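Local coordinates for protein ATP-citrate lyase beta-subunit (Chlorobium limicola, PDB 6HXJ) that probably contributes, as the beta-subunit of ATP-citrate lyase, to the ATP- and CoA-dependent conversion of citrate into oxaloacetate and acetyl-CoA, at residues A[261-266]-A[276-281]; A[287-292]-A[305-310]; A[316-321]-A[337-342]. All coordinates share one frame; numbering follows the deposited sequence.

Contact 1 (A[261-266]-A[276-281]); sequences IALLTA and DAVVAR
Ile261, Leu263 and Val278 make a purely apolar strand-to-helix contact, buried on one face of the mixed sheet, where the last turns of helix 268-280 lie over strand 261-266. Within 276-281, Val278 alone reaches the strand segment. Its two methyls divide the work: CG1 meets the end of Ile261, with Val278 CG1 and Ile261 CD1 3.8 Å apart, tip to tip, while Val278 CG2 lies 4.1 Å from Ile261 CG2. Leu263 and Val278 instead slide past one another in opposite senses, the nearest approach being Leu263 CD2 to Val278 CG2 at 4.2 Å. With its CG1 opposite the backbone N (chi1 171°), Val278 spreads both branches over the strand. Branched aliphatic residues suit this place: a short forked valine lets the helix lie close, and the longer chains rise from the sheet to meet it. Helix 391-397 packs alongside, Met396 touching Ile261 and Val392 touching Val278. On its outer side the helix meets another protein chain, whose backbone is hydrogen-bonded by Asp276. After the helix the chain enters strand 287-292, parallel to strand 261-266 and next to it, which completes a classic beta-alpha-beta crossover.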
ATOM      1  N   ILE A 261     -14.024 -56.994  37.620  1.00113.85           N
ATOM      2  CA  ILE A 261     -12.966 -56.533  36.719  1.00111.07           C
ATOM      3  C   ILE A 261     -13.496 -55.553  35.646  1.00112.70           C
ATOM      4  O   ILE A 261     -14.253 -55.935  34.747  1.00111.63           O
ATOM      5  CB  ILE A 261     -12.152 -57.715  36.107  1.00113.58           C
ATOM      6  CG1 ILE A 261     -11.616 -58.659  37.193  1.00116.76           C
ATOM      7  CG2 ILE A 261     -10.993 -57.209  35.265  1.00112.02           C
ATOM      8  CD1 ILE A 261     -12.256 -60.015  37.197  1.00128.17           C
ATOM      9  N   ALA A 262     -13.018 -54.304  35.710  1.00107.47           N
ATOM     10  CA  ALA A 262     -13.394 -53.243  34.773  1.00105.11           C
ATOM     11  C   ALA A 262     -12.429 -53.061  33.592  1.00101.53           C
ATOM     12  O   ALA A 262     -11.231 -52.858  33.777  1.00 99.62           O
ATOM     13  CB  ALA A 262     -13.594 -51.927  35.521  1.00107.04           C
ATOM     14  N   LEU A 263     -12.965 -53.134  32.389  1.00 94.54           N
ATOM     15  CA  LEU A 263     -12.158 -52.991  31.185  1.00 91.57           C
ATOM     16  C   LEU A 263     -12.185 -51.566  30.634  1.00 94.06           C
ATOM     17  O   LEU A 263     -13.259 -50.979  30.513  1.00 92.16           O
ATOM     18  CB  LEU A 263     -12.618 -53.984  30.082  1.00 90.77           C
ATOM     19  CG  LEU A 263     -12.844 -55.447  30.453  1.00 95.09           C
ATOM     20  CD1 LEU A 263     -13.568 -56.173  29.332  1.00 94.60           C
ATOM     21  CD2 LEU A 263     -11.529 -56.125  30.833  1.00 94.69           C
ATOM     22  N   LEU A 264     -11.002 -51.037  30.279  1.00 92.04           N
ATOM     23  CA  LEU A 264     -10.773 -49.748  29.627  1.00 92.59           C
ATOM     24  C   LEU A 264      -9.771 -50.054  28.499  1.00 95.98           C
ATOM     25  O   LEU A 264      -8.600 -49.663  28.518  1.00 96.79           O
ATOM     26  CB  LEU A 264     -10.250 -48.687  30.633  1.00 94.42           C
ATOM     27  CG  LEU A 264      -9.841 -47.277  30.102  1.00 99.21           C
ATOM     28  CD1 LEU A 264     -10.921 -46.627  29.251  1.00 99.22           C
ATOM     29  CD2 LEU A 264      -9.418 -46.368  31.228  1.00103.70           C
ATOM     30  N   THR A 265     -10.239 -50.824  27.530  1.00 90.73           N
ATOM     31  CA  THR A 265      -9.385 -51.333  26.468  1.00 88.76           C
ATOM     32  C   THR A 265      -9.571 -50.627  25.100  1.00 90.44           C
ATOM     33  O   THR A 265     -10.657 -50.147  24.741  1.00 89.07           O
ATOM     34  CB  THR A 265      -9.553 -52.859  26.385  1.00 89.79           C
ATOM     35  OG1 THR A 265     -10.945 -53.132  26.222  1.00 89.90           O
ATOM     36  CG2 THR A 265      -9.061 -53.570  27.667  1.00 83.93           C
ATOM     37  N   ALA A 266      -8.467 -50.579  24.352  1.00 85.43           N
ATOM     38  CA  ALA A 266      -8.378 -49.951  23.042  1.00 83.58           C
ATOM     39  C   ALA A 266      -8.641 -50.935  21.887  1.00 89.32           C
ATOM     40  O   ALA A 266      -7.992 -51.989  21.799  1.00 88.63           O
ATOM     41  CB  ALA A 266      -7.010 -49.331  22.885  1.00 83.11           C
ATOM     42  N   ASP A 276     -12.972 -62.088  26.992  1.00 91.62           N
ATOM     43  CA  ASP A 276     -12.883 -63.550  26.873  1.00 94.48           C
ATOM     44  C   ASP A 276     -11.900 -64.072  27.912  1.00 99.07           C
ATOM     45  O   ASP A 276     -12.203 -65.060  28.576  1.00100.77           O
ATOM     46  CB  ASP A 276     -12.379 -63.955  25.469  1.00 96.51           C
ATOM     47  CG  ASP A 276     -13.360 -63.920  24.306  1.00115.56           C
ATOM     48  OD1 ASP A 276     -14.331 -63.134  24.366  1.00115.09           O
ATOM     49  OD2 ASP A 276     -13.122 -64.649  23.299  1.00128.34           O
ATOM     50  N   ALA A 277     -10.729 -63.384  28.050  1.00 94.15           N
ATOM     51  CA  ALA A 277      -9.648 -63.704  28.981  1.00 95.56           C
ATOM     52  C   ALA A 277     -10.154 -63.685  30.415  1.00101.98           C
ATOM     53  O   ALA A 277      -9.876 -64.626  31.158  1.00105.08           O
ATOM     54  CB  ALA A 277      -8.491 -62.731  28.809  1.00 94.36           C
ATOM     55  N   VAL A 278     -10.947 -62.659  30.779  1.00 96.83           N
ATOM     56  CA  VAL A 278     -11.535 -62.524  32.113  1.00 97.85           C
ATOM     57  C   VAL A 278     -12.471 -63.694  32.437  1.00105.28           C
ATOM     58  O   VAL A 278     -12.311 -64.338  33.483  1.00107.92           O
ATOM     59  CB  VAL A 278     -12.225 -61.153  32.317  1.00 99.10           C
ATOM     60  CG1 VAL A 278     -13.014 -61.118  33.629  1.00101.07           C
ATOM     61  CG2 VAL A 278     -11.208 -60.020  32.292  1.00 96.44           C
ATOM     62  N   VAL A 279     -13.431 -63.970  31.524  1.00100.79           N
ATOM     63  CA  VAL A 279     -14.411 -65.064  31.659  1.00102.68           C
ATOM     64  C   VAL A 279     -13.691 -66.415  31.793  1.00109.70           C
ATOM     65  O   VAL A 279     -13.973 -67.169  32.725  1.00112.04           O
ATOM     66  CB  VAL A 279     -15.443 -65.060  30.496  1.00104.74           C
ATOM     67  CG1 VAL A 279     -16.411 -66.236  30.608  1.00107.71           C
ATOM     68  CG2 VAL A 279     -16.210 -63.748  30.445  1.00102.15           C
ATOM     69  N   ALA A 280     -12.740 -66.688  30.866  1.00107.12           N
ATOM     70  CA  ALA A 280     -11.929 -67.906  30.811  1.00110.72           C
ATOM     71  C   ALA A 280     -11.121 -68.112  32.104  1.00117.78           C
ATOM     72  O   ALA A 280     -11.036 -69.247  32.589  1.00121.17           O
ATOM     73  CB  ALA A 280     -11.004 -67.881  29.592  1.00109.81           C
ATOM     74  N   ARG A 281     -10.585 -67.010  32.684  1.00112.36           N
ATOM     75  CA  ARG A 281      -9.802 -67.031  33.914  1.00114.37           C
ATOM     76  C   ARG A 281     -10.678 -67.083  35.191  1.00121.07           C
ATOM     77  O   ARG A 281     -10.155 -66.981  36.306  1.00122.90           O
ATOM     78  CB  ARG A 281      -8.784 -65.877  33.946  1.00112.82           C
ATOM     79  CG  ARG A 281      -7.649 -65.972  32.901  1.00123.83           C
ATOM     80  CD  ARG A 281      -6.666 -67.119  33.100  1.00139.35           C
ATOM     81  NE  ARG A 281      -6.979 -68.280  32.257  1.00149.49           N
ATOM     82  CZ  ARG A 281      -6.331 -68.598  31.136  1.00157.16           C
ATOM     83  NH1 ARG A 281      -5.332 -67.843  30.698  1.00142.54           N
ATOM     84  NH2 ARG A 281      -6.677 -69.679  30.448  1.00137.43           N
TER

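Contact 2 (A[287-292]-A[305-310]); sequences NYAEYS and ETICRL
Ala289 and Ile307 form the apolar part of this contact between strand 287-292 and the end of helix 297-309. The single methyl of Ala289 meets the end of the isoleucine, Ala289 CB lying 3.6 Å from Ile307 CD1. A small residue on the strand suits the long one on the helix, which also rests on Ala262 and Leu264 of the neighbouring strand.

Asn287 brings a polar group against hydrocarbon. Its side chain crosses both Ile307 and Leu310 at about a right angle; Asn287 ND2 is 3.9 Å from Ile307 CG1, and Leu310 CD1 packs beside Asn287 CG at 3.7 Å. None of these is a hydrogen bond. The amide nitrogen is satisfied on the neighbouring strand, where ND2 donates to Leu263 O. Holding CG between the backbone N and the carbonyl carbon (chi1 67°) turns the amide toward strand 261-266 and that carbonyl. With a leucine in its place the carbonyl of buried Leu263 would probably be left without this donor.

The helix returns the chain to strand 315-318, on the far side of strand 261-266, so this connection passes over a strand already in place, as in flavodoxin-like sheets with central strand order 2-1-3.

Charged and hydroxyl groups pair within each segment. One helical turn apart, Arg309 NH2 and Glu305 OE1 form a salt bridge of 3.2 Å, and Glu305 C lies against one guanidinium face, toward its rim. On the strand, Ser292 OG donates to Glu290 OE1 on its anti side, 29° out of the carboxylate plane, and Ser250 shares that oxygen.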
ATOM      1  N   ASN A 287     -17.662 -54.206  33.085  1.00100.96           N
ATOM      2  CA  ASN A 287     -18.196 -53.530  31.906  1.00 99.98           C
ATOM      3  C   ASN A 287     -17.533 -53.992  30.631  1.00102.58           C
ATOM      4  O   ASN A 287     -16.542 -54.726  30.669  1.00101.06           O
ATOM      5  CB  ASN A 287     -17.984 -52.004  32.039  1.00 99.49           C
ATOM      6  CG  ASN A 287     -16.528 -51.594  32.000  1.00113.28           C
ATOM      7  OD1 ASN A 287     -15.805 -51.709  32.996  1.00108.28           O
ATOM      8  ND2 ASN A 287     -16.049 -51.158  30.832  1.00 94.57           N
ATOM      9  N   TYR A 288     -18.063 -53.504  29.495  1.00100.49           N
ATOM     10  CA  TYR A 288     -17.440 -53.612  28.178  1.00 99.83           C
ATOM     11  C   TYR A 288     -17.164 -52.155  27.726  1.00104.11           C
ATOM     12  O   TYR A 288     -18.093 -51.343  27.678  1.00104.85           O
ATOM     13  CB  TYR A 288     -18.286 -54.360  27.124  1.00101.80           C
ATOM     14  CG  TYR A 288     -17.581 -54.377  25.775  1.00102.27           C
ATOM     15  CD1 TYR A 288     -16.574 -55.313  25.496  1.00102.70           C
ATOM     16  CD2 TYR A 288     -17.860 -53.412  24.804  1.00102.80           C
ATOM     17  CE1 TYR A 288     -15.882 -55.299  24.279  1.00100.39           C
ATOM     18  CE2 TYR A 288     -17.151 -53.373  23.597  1.00101.82           C
ATOM     19  CZ  TYR A 288     -16.171 -54.325  23.337  1.00106.46           C
ATOM     20  OH  TYR A 288     -15.504 -54.327  22.135  1.00107.43           O
ATOM     21  N   ALA A 289     -15.894 -51.821  27.457  1.00 98.88           N
ATOM     22  CA  ALA A 289     -15.522 -50.484  27.020  1.00 97.76           C
ATOM     23  C   ALA A 289     -14.513 -50.586  25.913  1.00 99.66           C
ATOM     24  O   ALA A 289     -13.485 -51.256  26.045  1.00 99.51           O
ATOM     25  CB  ALA A 289     -14.961 -49.664  28.180  1.00 98.73           C
ATOM     26  N   GLU A 290     -14.806 -49.917  24.813  1.00 94.20           N
ATOM     27  CA  GLU A 290     -13.943 -49.854  23.648  1.00 90.50           C
ATOM     28  C   GLU A 290     -13.718 -48.377  23.306  1.00 91.12           C
ATOM     29  O   GLU A 290     -14.626 -47.566  23.432  1.00 90.03           O
ATOM     30  CB  GLU A 290     -14.653 -50.578  22.491  1.00 92.12           C
ATOM     31  CG  GLU A 290     -14.017 -50.434  21.121  1.00105.76           C
ATOM     32  CD  GLU A 290     -15.009 -50.275  19.986  1.00139.97           C
ATOM     33  OE1 GLU A 290     -14.856 -49.305  19.208  1.00137.79           O
ATOM     34  OE2 GLU A 290     -15.943 -51.105  19.876  1.00140.38           O
ATOM     35  N   TYR A 291     -12.499 -48.038  22.899  1.00 86.72           N
ATOM     36  CA  TYR A 291     -12.091 -46.731  22.355  1.00 85.84           C
ATOM     37  C   TYR A 291     -11.090 -46.947  21.176  1.00 90.81           C
ATOM     38  O   TYR A 291     -10.108 -47.680  21.315  1.00 90.24           O
ATOM     39  CB  TYR A 291     -11.608 -45.727  23.422  1.00 85.34           C
ATOM     40  CG  TYR A 291     -10.243 -46.012  24.017  1.00 83.57           C
ATOM     41  CD1 TYR A 291      -9.076 -45.629  23.354  1.00 83.49           C
ATOM     42  CD2 TYR A 291     -10.117 -46.626  25.262  1.00 84.11           C
ATOM     43  CE1 TYR A 291      -7.815 -45.919  23.880  1.00 82.83           C
ATOM     44  CE2 TYR A 291      -8.861 -46.903  25.807  1.00 84.36           C
ATOM     45  CZ  TYR A 291      -7.712 -46.555  25.108  1.00 89.88           C
ATOM     46  OH  TYR A 291      -6.469 -46.814  25.636  1.00 90.21           O
ATOM     47  N   SER A 292     -11.406 -46.437  19.998  1.00 87.67           N
ATOM     48  CA  SER A 292     -10.571 -46.686  18.834  1.00 86.80           C
ATOM     49  C   SER A 292     -10.628 -45.519  17.855  1.00 92.43           C
ATOM     50  O   SER A 292     -11.387 -44.572  18.047  1.00 94.36           O
ATOM     51  CB  SER A 292     -11.006 -47.988  18.149  1.00 90.50           C
ATOM     52  OG  SER A 292     -12.372 -47.962  17.768  1.00101.37           O
ATOM     53  N   GLU A 305     -13.525 -41.819  33.316  1.00 96.93           N
ATOM     54  CA  GLU A 305     -14.317 -41.327  34.438  1.00 99.83           C
ATOM     55  C   GLU A 305     -15.519 -42.228  34.734  1.00104.13           C
ATOM     56  O   GLU A 305     -15.683 -42.652  35.880  1.00106.12           O
ATOM     57  CB  GLU A 305     -14.699 -39.862  34.227  1.00103.25           C
ATOM     58  CG  GLU A 305     -13.531 -38.960  34.598  1.00113.82           C
ATOM     59  CD  GLU A 305     -13.698 -37.468  34.375  1.00139.80           C
ATOM     60  OE1 GLU A 305     -14.832 -36.957  34.534  1.00141.80           O
ATOM     61  OE2 GLU A 305     -12.673 -36.801  34.100  1.00127.99           O
ATOM     62  N   THR A 306     -16.276 -42.606  33.685  1.00 98.73           N
ATOM     63  CA  THR A 306     -17.439 -43.499  33.747  1.00 99.15           C
ATOM     64  C   THR A 306     -17.064 -44.871  34.359  1.00103.09           C
ATOM     65  O   THR A 306     -17.788 -45.378  35.226  1.00102.85           O
ATOM     66  CB  THR A 306     -18.019 -43.672  32.315  1.00104.29           C
ATOM     67  OG1 THR A 306     -18.215 -42.406  31.694  1.00105.26           O
ATOM     68  CG2 THR A 306     -19.314 -44.470  32.276  1.00103.01           C
ATOM     69  N   ILE A 307     -15.926 -45.449  33.902  1.00 99.16           N
ATOM     70  CA  ILE A 307     -15.416 -46.758  34.331  1.00 98.83           C
ATOM     71  C   ILE A 307     -15.040 -46.748  35.823  1.00108.31           C
ATOM     72  O   ILE A 307     -15.319 -47.710  36.540  1.00108.62           O
ATOM     73  CB  ILE A 307     -14.284 -47.237  33.386  1.00 98.55           C
ATOM     74  CG1 ILE A 307     -14.912 -47.600  32.028  1.00 97.32           C
ATOM     75  CG2 ILE A 307     -13.522 -48.471  33.938  1.00 98.26           C
ATOM     76  CD1 ILE A 307     -14.041 -47.439  30.895  1.00103.05           C
ATOM     77  N   CYS A 308     -14.465 -45.639  36.292  1.00108.56           N
ATOM     78  CA  CYS A 308     -14.058 -45.444  37.681  1.00111.57           C
ATOM     79  C   CYS A 308     -15.276 -45.299  38.610  1.00118.88           C
ATOM     80  O   CYS A 308     -15.220 -45.746  39.760  1.00120.33           O
ATOM     81  CB  CYS A 308     -13.119 -44.248  37.791  1.00112.45           C
ATOM     82  SG  CYS A 308     -11.615 -44.356  36.761  1.00113.51           S
ATOM     83  N   ARG A 309     -16.369 -44.681  38.102  1.00115.70           N
ATOM     84  CA  ARG A 309     -17.621 -44.481  38.838  1.00118.01           C
ATOM     85  C   ARG A 309     -18.349 -45.820  39.134  1.00121.19           C
ATOM     86  O   ARG A 309     -19.165 -45.862  40.049  1.00122.96           O
ATOM     87  CB  ARG A 309     -18.545 -43.497  38.088  1.00119.03           C
ATOM     88  CG  ARG A 309     -18.131 -42.020  38.155  1.00128.85           C
ATOM     89  CD  ARG A 309     -18.921 -41.166  37.162  1.00145.58           C
ATOM     90  NE  ARG A 309     -18.197 -39.953  36.751  1.00162.74           N
ATOM     91  CZ  ARG A 309     -18.446 -39.251  35.642  1.00175.87           C
ATOM     92  NH1 ARG A 309     -19.413 -39.627  34.811  1.00163.69           N
ATOM     93  NH2 ARG A 309     -17.726 -38.173  35.353  1.00156.67           N
ATOM     94  N   LEU A 310     -18.019 -46.914  38.399  1.00115.58           N
ATOM     95  CA  LEU A 310     -18.612 -48.267  38.529  1.00114.96           C
ATOM     96  C   LEU A 310     -18.529 -48.899  39.946  1.00117.15           C
ATOM     97  O   LEU A 310     -17.485 -48.796  40.605  1.00115.86           O
ATOM     98  CB  LEU A 310     -18.026 -49.240  37.481  1.00111.99           C
ATOM     99  CG  LEU A 310     -18.448 -49.017  36.031  1.00114.67           C
ATOM    100  CD1 LEU A 310     -17.539 -49.765  35.089  1.00112.32           C
ATOM    101  CD2 LEU A 310     -19.867 -49.466  35.778  1.00117.74           C
TER

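Contact 3 (A[316-321]-A[337-342]); sequences IIVGGA and NGFRES
Phe339 points the far end of its ring at Val318, while Ile316 lies against it obliquely; both side chains leave strand 315-318 toward helix 328-344. The valine comes at the ring's edge, near its plane: Val318 CG2 is 3.7 Å from Phe339 CZ and 4.1 Å from Phe339 CE2. For the isoleucine the closest pair is Ile316 CD1 and Phe339 CE1, 3.7 Å apart, and its CG2 branch adds a looser touch on CZ. The far end of the ring therefore does all the touching, and the backbones stay well apart, Ile316 CA to Phe339 CA being 10.6 Å. A phenylalanine suits the helix because its flat, long side chain spans this gap; beta-branched residues suit the strand and offer methyls to receive it. With CG roughly anti to the carbonyl carbon and beside the backbone N (chi1 -87°), the far end of the ring, CE1 and CZ, is set against the strand. Ile353 of the next strand and Leu348 enclose it further.

On the helix itself, Ser342 OG donates to Gly338 O at 2.6 Å, with a C=O···O angle of 168°; the same carbonyl takes the helical bond from Ser342 N. The serine hydroxyl is thus satisfied locally, in a buried setting.

Beyond Val318 the strand runs into glycines, where Gly320 O accepts a hydrogen bond from Arg356. The side chain of Val318 is about 11 Å from a bound citrate. Strand 315-318, helix 328-344 and the parallel strand 352-356 together make a beta-alpha-beta unit.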
ATOM      1  N   ILE A 316      -8.605 -52.537  37.322  1.00 96.19           N
ATOM      2  CA  ILE A 316      -8.907 -51.819  36.070  1.00 94.30           C
ATOM      3  C   ILE A 316      -7.932 -52.381  35.019  1.00 98.36           C
ATOM      4  O   ILE A 316      -6.724 -52.422  35.274  1.00 98.70           O
ATOM      5  CB  ILE A 316      -8.827 -50.248  36.127  1.00 97.30           C
ATOM      6  CG1 ILE A 316      -9.647 -49.622  37.286  1.00 98.67           C
ATOM      7  CG2 ILE A 316      -9.223 -49.600  34.764  1.00 96.73           C
ATOM      8  CD1 ILE A 316      -9.257 -48.195  37.607  1.00 91.05           C
ATOM      9  N   ILE A 317      -8.474 -52.852  33.865  1.00 93.63           N
ATOM     10  CA  ILE A 317      -7.660 -53.373  32.780  1.00 92.12           C
ATOM     11  C   ILE A 317      -7.594 -52.334  31.680  1.00 95.14           C
ATOM     12  O   ILE A 317      -8.546 -52.159  30.913  1.00 93.05           O
ATOM     13  CB  ILE A 317      -8.079 -54.793  32.272  1.00 95.38           C
ATOM     14  CG1 ILE A 317      -8.201 -55.844  33.409  1.00 97.70           C
ATOM     15  CG2 ILE A 317      -7.159 -55.302  31.153  1.00 94.89           C
ATOM     16  CD1 ILE A 317      -6.997 -56.079  34.311  1.00103.74           C
ATOM     17  N   VAL A 318      -6.461 -51.619  31.638  1.00 92.84           N
ATOM     18  CA  VAL A 318      -6.172 -50.590  30.650  1.00 91.01           C
ATOM     19  C   VAL A 318      -5.286 -51.286  29.626  1.00 95.18           C
ATOM     20  O   VAL A 318      -4.057 -51.171  29.665  1.00 96.81           O
ATOM     21  CB  VAL A 318      -5.521 -49.317  31.285  1.00 96.14           C
ATOM     22  CG1 VAL A 318      -5.367 -48.204  30.257  1.00 94.42           C
ATOM     23  CG2 VAL A 318      -6.331 -48.816  32.475  1.00 97.81           C
ATOM     24  N   GLY A 319      -5.910 -52.095  28.779  1.00 90.00           N
ATOM     25  CA  GLY A 319      -5.205 -52.876  27.773  1.00 88.26           C
ATOM     26  C   GLY A 319      -5.433 -52.454  26.343  1.00 89.25           C
ATOM     27  O   GLY A 319      -6.172 -51.511  26.042  1.00 88.07           O
ATOM     28  N   GLY A 320      -4.803 -53.187  25.462  1.00 84.74           N
ATOM     29  CA  GLY A 320      -4.930 -52.977  24.042  1.00 82.84           C
ATOM     30  C   GLY A 320      -3.783 -53.622  23.318  1.00 89.04           C
ATOM     31  O   GLY A 320      -2.808 -54.088  23.926  1.00 90.62           O
ATOM     32  N   ALA A 321      -3.898 -53.650  21.996  1.00 84.71           N
ATOM     33  CA  ALA A 321      -2.863 -54.207  21.139  1.00 84.58           C
ATOM     34  C   ALA A 321      -1.852 -53.102  20.837  1.00 87.32           C
ATOM     35  O   ALA A 321      -1.785 -52.108  21.576  1.00 88.34           O
ATOM     36  CB  ALA A 321      -3.493 -54.729  19.854  1.00 84.94           C
ATOM     37  N   ASN A 337      -5.798 -38.027  33.150  1.00107.71           N
ATOM     38  CA  ASN A 337      -6.657 -36.938  33.637  1.00110.47           C
ATOM     39  C   ASN A 337      -7.927 -37.465  34.318  1.00113.55           C
ATOM     40  O   ASN A 337      -8.208 -37.073  35.453  1.00117.38           O
ATOM     41  CB  ASN A 337      -6.937 -35.931  32.540  1.00111.46           C
ATOM     42  CG  ASN A 337      -5.778 -34.984  32.431  1.00131.50           C
ATOM     43  OD1 ASN A 337      -5.407 -34.318  33.417  1.00127.14           O
ATOM     44  ND2 ASN A 337      -5.109 -34.994  31.277  1.00119.52           N
ATOM     45  N   GLY A 338      -8.575 -38.445  33.690  1.00105.22           N
ATOM     46  CA  GLY A 338      -9.750 -39.114  34.232  1.00104.78           C
ATOM     47  C   GLY A 338      -9.468 -39.961  35.460  1.00108.44           C
ATOM     48  O   GLY A 338     -10.364 -40.157  36.279  1.00108.78           O
ATOM     49  N   PHE A 339      -8.233 -40.493  35.592  1.00103.68           N
ATOM     50  CA  PHE A 339      -7.821 -41.272  36.768  1.00104.28           C
ATOM     51  C   PHE A 339      -7.567 -40.347  37.947  1.00110.05           C
ATOM     52  O   PHE A 339      -7.916 -40.688  39.071  1.00112.11           O
ATOM     53  CB  PHE A 339      -6.560 -42.100  36.483  1.00105.03           C
ATOM     54  CG  PHE A 339      -6.770 -43.464  35.872  1.00104.07           C
ATOM     55  CD1 PHE A 339      -7.985 -44.137  36.019  1.00107.14           C
ATOM     56  CD2 PHE A 339      -5.739 -44.106  35.210  1.00104.67           C
ATOM     57  CE1 PHE A 339      -8.178 -45.399  35.460  1.00106.18           C
ATOM     58  CE2 PHE A 339      -5.927 -45.383  34.670  1.00106.30           C
ATOM     59  CZ  PHE A 339      -7.149 -46.016  34.791  1.00104.13           C
ATOM     60  N   ARG A 340      -6.964 -39.173  37.679  1.00105.37           N
ATOM     61  CA  ARG A 340      -6.672 -38.122  38.641  1.00107.47           C
ATOM     62  C   ARG A 340      -7.975 -37.507  39.147  1.00115.12           C
ATOM     63  O   ARG A 340      -8.116 -37.264  40.354  1.00118.33           O
ATOM     64  CB  ARG A 340      -5.795 -37.048  37.976  1.00102.92           C
ATOM     65  CG  ARG A 340      -4.338 -37.460  37.772  1.00 99.01           C
ATOM     66  CD  ARG A 340      -3.395 -36.281  37.770  1.00105.65           C
ATOM     67  NE  ARG A 340      -2.908 -35.814  36.467  1.00111.90           N
ATOM     68  CZ  ARG A 340      -1.664 -35.977  36.023  1.00123.92           C
ATOM     69  NH1 ARG A 340      -0.794 -36.708  36.711  1.00103.11           N
ATOM     70  NH2 ARG A 340      -1.309 -35.495  34.838  1.00111.30           N
ATOM     71  N   GLU A 341      -8.934 -37.282  38.216  1.00111.21           N
ATOM     72  CA  GLU A 341     -10.260 -36.721  38.499  1.00114.07           C
ATOM     73  C   GLU A 341     -11.073 -37.665  39.409  1.00118.32           C
ATOM     74  O   GLU A 341     -11.714 -37.242  40.363  1.00120.67           O
ATOM     75  CB  GLU A 341     -11.008 -36.450  37.172  1.00114.25           C
ATOM     76  CG  GLU A 341     -12.138 -35.429  37.276  1.00133.01           C
ATOM     77  CD  GLU A 341     -13.514 -35.866  37.768  1.00162.06           C
ATOM     78  OE1 GLU A 341     -13.725 -37.079  38.017  1.00152.16           O
ATOM     79  OE2 GLU A 341     -14.395 -34.982  37.882  1.00159.95           O
ATOM     80  N   SER A 342     -11.001 -38.943  39.109  1.00113.42           N
ATOM     81  CA  SER A 342     -11.702 -39.994  39.823  1.00114.17           C
ATOM     82  C   SER A 342     -11.088 -40.259  41.197  1.00120.68           C
ATOM     83  O   SER A 342     -11.830 -40.527  42.137  1.00121.77           O
ATOM     84  CB  SER A 342     -11.704 -41.269  38.987  1.00114.49           C
ATOM     85  OG  SER A 342     -12.324 -41.047  37.730  1.00119.56           O
TER

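Overall arrangement
All three contacts are buried, and each lays a helix on the same mixed sheet, but not from one side. In strand 261-266, Ile261 and Leu263 face contact 1, whereas Ala262 and Leu264 turn to Ile307 of contact 2. Contacts 2 and 3 share that second face, their helices touching where Cys308 meets Phe339 and Ser342. Through backbone hydrogen bonds, strand 261-266 is joined to the strand of contact 3. The chemistry shifts accordingly: contact 1 is aliphatic throughout, contact 3 inserts an aromatic ring, and contact 2, nearest the sheet's antiparallel edge strand, admits an amide. No charged group touches across any of the three; Arg309 and Glu305 pair along their helix, and Asp276 meets another protein chain.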